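Local coordinates for protein superoxide dismutase [Cu-Zn] (Bacteroidetes bacterium GWA2_30_7, PDB 7B4O) that probably catalyses the dismutation of superoxide to oxygen and hydrogen peroxide, as a copper-zinc enzyme of bacteria crystallised here with zinc in both sites, at residues His69-Glu73 with Glu115-Arg121; Arg85-Leu90 with Tyr105-Ile110. One frame throughout, in Å; residues are numbered along the deposited sequence.

Contact 1 (His69-Glu73 with Glu115-Arg121); sequences HFNPE and EHSIIGR. With ZN (zinc ion), chain H; ZN (zinc ion), chain F.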
loop_
_atom_site.group_PDB
_atom_site.type_symbol
_atom_site.label_atom_id
_atom_site.label_comp_id
_atom_site.label_asym_id
_atom_site.label_seq_id
_atom_site.Cartn_x
_atom_site.Cartn_y
_atom_site.Cartn_z
ATOM N N HIS A 69 13.375 9.230 -4.004
ATOM C CA HIS A 69 12.861 9.747 -2.715
ATOM C C HIS A 69 11.619 10.601 -2.966
ATOM O O HIS A 69 11.576 11.338 -3.971
ATOM C CB HIS A 69 13.948 10.481 -1.932
ATOM C CG HIS A 69 14.979 9.538 -1.440
ATOM N ND1 HIS A 69 15.952 9.892 -0.533
ATOM C CD2 HIS A 69 15.123 8.202 -1.675
ATOM C CE1 HIS A 69 16.671 8.823 -0.245
ATOM N NE2 HIS A 69 16.190 7.773 -0.943
ATOM N N PHE A 70 10.641 10.499 -2.080
ATOM C CA PHE A 70 9.463 11.385 -2.140
ATOM C C PHE A 70 9.950 12.811 -1.836
ATOM O O PHE A 70 10.426 13.102 -0.710
ATOM C CB PHE A 70 8.378 10.908 -1.190
ATOM C CG PHE A 70 7.139 11.757 -1.210
ATOM C CD1 PHE A 70 6.540 12.086 -2.414
ATOM C CD2 PHE A 70 6.571 12.214 -0.036
ATOM C CE1 PHE A 70 5.379 12.846 -2.443
ATOM C CE2 PHE A 70 5.421 12.996 -0.069
ATOM C CZ PHE A 70 4.834 13.306 -1.270
ATOM N N ASN A 71 9.864 13.676 -2.846
ATOM C CA ASN A 71 10.547 14.989 -2.825
ATOM C C ASN A 71 9.676 16.027 -3.521
ATOM O O ASN A 71 10.114 16.681 -4.465
ATOM C CB ASN A 71 11.930 14.872 -3.461
ATOM C CG ASN A 71 12.740 16.143 -3.333
ATOM O OD1 ASN A 71 12.505 16.957 -2.434
ATOM N ND2 ASN A 71 13.710 16.283 -4.215
ATOM N N PRO A 72 8.440 16.255 -3.038
ATOM C CA PRO A 72 7.545 17.206 -3.699
ATOM C C PRO A 72 8.058 18.653 -3.622
ATOM O O PRO A 72 7.651 19.450 -4.455
ATOM C CB PRO A 72 6.227 17.016 -2.952
ATOM C CG PRO A 72 6.645 16.551 -1.581
ATOM C CD PRO A 72 7.835 15.642 -1.844
ATOM N N GLU A 73 8.941 18.968 -2.662
ATOM C CA GLU A 73 9.501 20.345 -2.518
ATOM C C GLU A 73 10.741 20.529 -3.402
ATOM O O GLU A 73 11.227 21.648 -3.465
ATOM C CB GLU A 73 9.781 20.646 -1.048
ATOM C CG GLU A 73 8.496 20.827 -0.248
ATOM C CD GLU A 73 7.715 22.089 -0.605
ATOM O OE1 GLU A 73 8.349 23.154 -0.706
ATOM O OE2 GLU A 73 6.475 22.010 -0.809
ATOM N N GLU A 115 -0.462 18.110 -1.350
ATOM C CA GLU A 115 0.689 17.824 -2.256
ATOM C C GLU A 115 1.780 17.022 -1.536
ATOM O O GLU A 115 2.449 16.218 -2.204
ATOM C CB GLU A 115 1.278 19.130 -2.795
ATOM C CG GLU A 115 0.331 19.872 -3.725
ATOM C CD GLU A 115 0.839 21.206 -4.255
ATOM O OE1 GLU A 115 2.046 21.495 -4.087
ATOM O OE2 GLU A 115 0.022 21.955 -4.837
ATOM N N HIS A 116 1.978 17.261 -0.239
ATOM C CA HIS A 116 3.009 16.589 0.593
ATOM C C HIS A 116 2.479 15.262 1.155
ATOM O O HIS A 116 3.227 14.647 1.945
ATOM C CB HIS A 116 3.469 17.491 1.750
ATOM C CG HIS A 116 4.267 18.679 1.339
ATOM N ND1 HIS A 116 4.854 19.540 2.270
ATOM C CD2 HIS A 116 4.585 19.163 0.118
ATOM C CE1 HIS A 116 5.488 20.493 1.628
ATOM N NE2 HIS A 116 5.339 20.284 0.310
ATOM N N SER A 117 1.236 14.859 0.842
ATOM C CA SER A 117 0.613 13.670 1.484
ATOM C C SER A 117 1.479 12.449 1.205
ATOM O O SER A 117 1.850 12.226 0.047
ATOM C CB SER A 117 -0.800 13.390 1.059
ATOM O OG SER A 117 -1.266 12.204 1.695
ATOM N N ILE A 118 1.730 11.652 2.238
ATOM C CA ILE A 118 2.501 10.384 2.107
ATOM C C ILE A 118 1.564 9.236 1.759
ATOM O O ILE A 118 2.072 8.123 1.513
ATOM C CB ILE A 118 3.319 10.098 3.372
ATOM C CG1 ILE A 118 2.426 9.810 4.584
ATOM C CG2 ILE A 118 4.306 11.230 3.611
ATOM C CD1 ILE A 118 3.175 9.233 5.748
ATOM N N ILE A 119 0.255 9.453 1.732
ATOM C CA ILE A 119 -0.702 8.349 1.436
ATOM C C ILE A 119 -0.481 7.887 -0.005
ATOM O O ILE A 119 -0.480 8.711 -0.927
ATOM C CB ILE A 119 -2.159 8.782 1.675
ATOM C CG1 ILE A 119 -2.407 9.231 3.115
ATOM C CG2 ILE A 119 -3.106 7.676 1.254
ATOM C CD1 ILE A 119 -2.085 8.223 4.174
ATOM N N GLY A 120 -0.312 6.580 -0.187
ATOM C CA GLY A 120 -0.110 5.961 -1.508
ATOM C C GLY A 120 1.336 6.031 -1.964
ATOM O O GLY A 120 1.619 5.576 -3.082
ATOM N N ARG A 121 2.232 6.560 -1.138
ATOM C CA ARG A 121 3.679 6.503 -1.423
ATOM C C ARG A 121 4.206 5.180 -0.858
ATOM O O ARG A 121 3.426 4.427 -0.248
ATOM C CB ARG A 121 4.398 7.724 -0.840
ATOM C CG ARG A 121 3.787 9.055 -1.254
ATOM C CD ARG A 121 3.874 9.310 -2.736
ATOM N NE ARG A 121 3.128 10.504 -3.115
ATOM C CZ ARG A 121 3.145 11.061 -4.318
ATOM N NH1 ARG A 121 3.902 10.562 -5.277
ATOM N NH2 ARG A 121 2.401 12.130 -4.549
HETATM ZN ZN ZN H . 3.674 20.443 -4.673
HETATM ZN ZN ZN F . 16.262 11.730 0.370
#

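Contact 2 (Arg85-Leu90 with Tyr105-Ile110); sequences RHIGDL and YIDKMI. With ZN (zinc ion), chain F.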
loop_
_atom_site.group_PDB
_atom_site.type_symbol
_atom_site.label_atom_id
_atom_site.label_comp_id
_atom_site.label_asym_id
_atom_site.label_seq_id
_atom_site.Cartn_x
_atom_site.Cartn_y
_atom_site.Cartn_z
ATOM N N ARG A 85 16.034 18.724 3.411
ATOM C CA ARG A 85 15.700 17.285 3.332
ATOM C C ARG A 85 14.545 17.076 2.357
ATOM O O ARG A 85 13.767 18.004 2.107
ATOM C CB ARG A 85 15.348 16.715 4.708
ATOM C CG ARG A 85 14.086 17.301 5.322
ATOM C CD ARG A 85 13.622 16.516 6.535
ATOM N NE ARG A 85 12.605 15.515 6.195
ATOM C CZ ARG A 85 11.773 14.965 7.065
ATOM N NH1 ARG A 85 11.845 15.277 8.348
ATOM N NH2 ARG A 85 10.857 14.115 6.646
ATOM N N HIS A 86 14.445 15.855 1.848
ATOM C CA HIS A 86 13.254 15.346 1.143
ATOM C C HIS A 86 12.178 15.066 2.193
ATOM O O HIS A 86 12.537 14.694 3.325
ATOM C CB HIS A 86 13.600 14.046 0.406
ATOM C CG HIS A 86 14.688 14.187 -0.597
ATOM N ND1 HIS A 86 15.604 13.197 -0.849
ATOM C CD2 HIS A 86 15.011 15.213 -1.414
ATOM C CE1 HIS A 86 16.414 13.604 -1.806
ATOM N NE2 HIS A 86 16.080 14.827 -2.157
ATOM N N ILE A 87 10.910 15.237 1.839
ATOM C CA ILE A 87 9.804 14.793 2.729
ATOM C C ILE A 87 10.076 13.335 3.128
ATOM O O ILE A 87 9.878 12.986 4.302
ATOM C CB ILE A 87 8.430 14.966 2.070
ATOM C CG1 ILE A 87 8.103 16.432 1.771
ATOM C CG2 ILE A 87 7.357 14.328 2.938
ATOM C CD1 ILE A 87 8.189 17.361 2.962
ATOM N N GLY A 88 10.571 12.525 2.196
ATOM C CA GLY A 88 10.758 11.080 2.449
ATOM C C GLY A 88 11.982 10.734 3.285
ATOM O O GLY A 88 12.236 9.524 3.469
ATOM N N ASP A 89 12.771 11.701 3.751
ATOM C CA ASP A 89 14.047 11.421 4.457
ATOM C C ASP A 89 13.796 11.134 5.933
ATOM O O ASP A 89 13.883 12.050 6.757
ATOM C CB ASP A 89 15.047 12.558 4.247
ATOM C CG ASP A 89 15.559 12.625 2.825
ATOM O OD1 ASP A 89 15.349 11.633 2.058
ATOM O OD2 ASP A 89 16.164 13.668 2.484
ATOM N N LEU A 90 13.486 9.870 6.259
ATOM C CA LEU A 90 13.185 9.456 7.649
ATOM C C LEU A 90 14.431 8.828 8.296
ATOM O O LEU A 90 14.284 8.258 9.370
ATOM C CB LEU A 90 11.998 8.486 7.669
ATOM C CG LEU A 90 10.766 8.883 6.856
ATOM C CD1 LEU A 90 9.597 7.984 7.214
ATOM C CD2 LEU A 90 10.358 10.342 7.044
ATOM N N TYR A 105 9.946 8.266 16.362
ATOM C CA TYR A 105 10.330 9.698 16.410
ATOM C C TYR A 105 9.153 10.515 15.884
ATOM O O TYR A 105 8.231 9.959 15.254
ATOM C CB TYR A 105 11.637 9.964 15.653
ATOM C CG TYR A 105 11.469 10.166 14.173
ATOM C CD1 TYR A 105 11.304 9.096 13.314
ATOM C CD2 TYR A 105 11.443 11.443 13.633
ATOM C CE1 TYR A 105 11.127 9.288 11.955
ATOM C CE2 TYR A 105 11.278 11.651 12.276
ATOM C CZ TYR A 105 11.121 10.569 11.434
ATOM O OH TYR A 105 10.947 10.744 10.097
ATOM N N ILE A 106 9.208 11.812 16.158
ATOM C CA ILE A 106 8.186 12.797 15.727
ATOM C C ILE A 106 8.725 13.533 14.502
ATOM O O ILE A 106 9.758 14.238 14.616
ATOM C CB ILE A 106 7.857 13.771 16.870
ATOM C CG1 ILE A 106 7.396 13.042 18.134
ATOM C CG2 ILE A 106 6.847 14.793 16.389
ATOM C CD1 ILE A 106 6.203 12.138 17.929
ATOM N N ASP A 107 8.032 13.379 13.385
ATOM C CA ASP A 107 8.356 14.051 12.111
ATOM C C ASP A 107 7.439 15.264 11.966
ATOM O O ASP A 107 6.232 15.131 12.136
ATOM C CB ASP A 107 8.235 13.071 10.949
ATOM C CG ASP A 107 8.862 13.625 9.690
ATOM O OD1 ASP A 107 8.268 14.544 9.098
ATOM O OD2 ASP A 107 9.920 13.142 9.319
ATOM N N LYS A 108 8.017 16.428 11.668
ATOM C CA LYS A 108 7.275 17.712 11.589
ATOM C C LYS A 108 6.955 18.065 10.132
ATOM O O LYS A 108 6.362 19.127 9.915
ATOM C CB LYS A 108 8.098 18.802 12.274
ATOM C CG LYS A 108 8.260 18.592 13.772
ATOM C CD LYS A 108 8.645 19.848 14.528
ATOM C CE LYS A 108 8.369 19.749 16.013
ATOM N NZ LYS A 108 6.967 20.105 16.343
ATOM N N MET A 109 7.305 17.213 9.170
ATOM C CA MET A 109 7.147 17.515 7.723
ATOM C C MET A 109 6.086 16.622 7.066
ATOM O O MET A 109 5.412 17.093 6.144
ATOM C CB MET A 109 8.481 17.348 6.989
ATOM C CG MET A 109 9.535 18.318 7.460
ATOM S SD MET A 109 10.741 18.630 6.176
ATOM C CE MET A 109 11.724 19.940 6.916
ATOM N N ILE A 110 5.944 15.366 7.490
ATOM C CA ILE A 110 5.027 14.428 6.783
ATOM C C ILE A 110 3.570 14.758 7.157
ATOM O O ILE A 110 3.286 15.076 8.335
ATOM C CB ILE A 110 5.429 12.957 7.014
ATOM C CG1 ILE A 110 5.352 12.527 8.476
ATOM C CG2 ILE A 110 6.815 12.694 6.433
ATOM C CD1 ILE A 110 5.991 11.170 8.713
HETATM ZN ZN ZN F . 16.262 11.730 0.370
#

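Contact 1 (His69-Glu73 with Glu115-Arg121)
The aromatic ring of F70 is wedged beneath the side chain of R121, whose CG stands 4.1 Å from the ring centroid, almost on the ring normal, as a CH-pi contact. From there the arginine bends at chi2 and carries its guanidinium out over the rim: NE lies 3.3 Å from F70 CE1, the two planes 27° apart. P72 CD covers the other face of the ring, which is thereby sandwiched between its own segment and the loop opposite. F70 holds its CG opposite the backbone N (chi1 -179°), which turns the ring's outer carbons to backbone oxygens: CE2 lies 3.4 Å from H116 O at the ring edge and CZ 3.4 Å from S117 O. R121 NH1 has its polar partner outside, E54 O. With an alanine in place of R121, one face of F70 would probably lose its cover and E54 O its donor. Toward solvent the contact thins to P72 CG against H116 CD2 (3.7 Å) and a histidine-carboxylate hydrogen bond from H116 NE2 to E73 OE2; its 2.3 Å length is too short to trust in detail. On this exposed flank E115 OE1 binds a peripheral zinc ion at 2.0 Å. Behind the packed part, the type II turn from I118 to R121 leads toward the second subunit, where I119 packs on G120 of that subunit. Such docking of the metal-binding loop, which carries the zinc ligand H69, against the Greek-key loop before strand 122-126 belongs to the Cu,Zn superoxide dismutase barrel.

Contact 2 (Arg85-Leu90 with Tyr105-Ile110)
A single carboxylate oxygen, D107 OD2, takes three side-chain donors: NH1 and NH2 of R85 from across the contact, each at 3.0 Å, and the hydroxyl of Y105, two residues back on the same strand. R85 thus grips end-on with two nitrogens on one atom, and the guanidinium stands nearly upright to the carboxylate, 84° between planes. NH2 comes in on the syn lone pair of OD2 and the tyrosine OH on the anti one, whereas NH1 approaches from above the carboxylate plane. The second oxygen, OD1, accepts from M109 N and I110 N, which reach it from opposite faces; the bond from M109 N makes an Asx turn at the strand end and that from I110 N an Asx motif. R85 in turn is anchored on its own loop. A bend at chi3 (-95°) swings NE onto H86 O in a nearly straight bond (3.0 Å, 176°), while NH2 also donates to I87 O at 2.8 Å and NH1 to P80 O outside the segments. The guanidinium is covered on both faces, by D89 O over its centre and by M109 SD toward its rim, the sulfur also lying 3.6 Å from R85 CD. Apolar contacts flank it: CG2 of I87 meets CG2 of I110 at 3.9 Å. L90 CD2 lies 3.1 Å from Y105 OH. The type I turn from H86 to D89 carries zinc ligands, H86 through ND1 and D89 through OD1, and H86 N donates to D89 OD2. With so many donors around it, D107 is likely to stay ionised; its buried salt bridge ties the end of strand 101-107 to the turn leading into strand 89-95 and so probably steadies, from the second shell, the presentation of H86 and D89.

How the contacts relate
Contacts 1 and 2 lie with centres about 10 Å apart and join through the zinc-binding loop. A probable backbone hydrogen bond links F70 O to G88 N at 3.0 Å, and the side chain of I87 abuts F70 and P72. Both contacts supply the same zinc ion: H69 from contact 1, H86 and D89 from contact 2, with H77 completing the site. H69 also belongs to the neighbouring metal site with H51, H53 and H126, probably the copper site of the active enzyme and here filled by zinc. Residues 69-73 pack on 115-121 and 85-90 on 105-110, two parts of one run of chain starting in strand 101-107, while 69-73 and 85-90 meet at the metal.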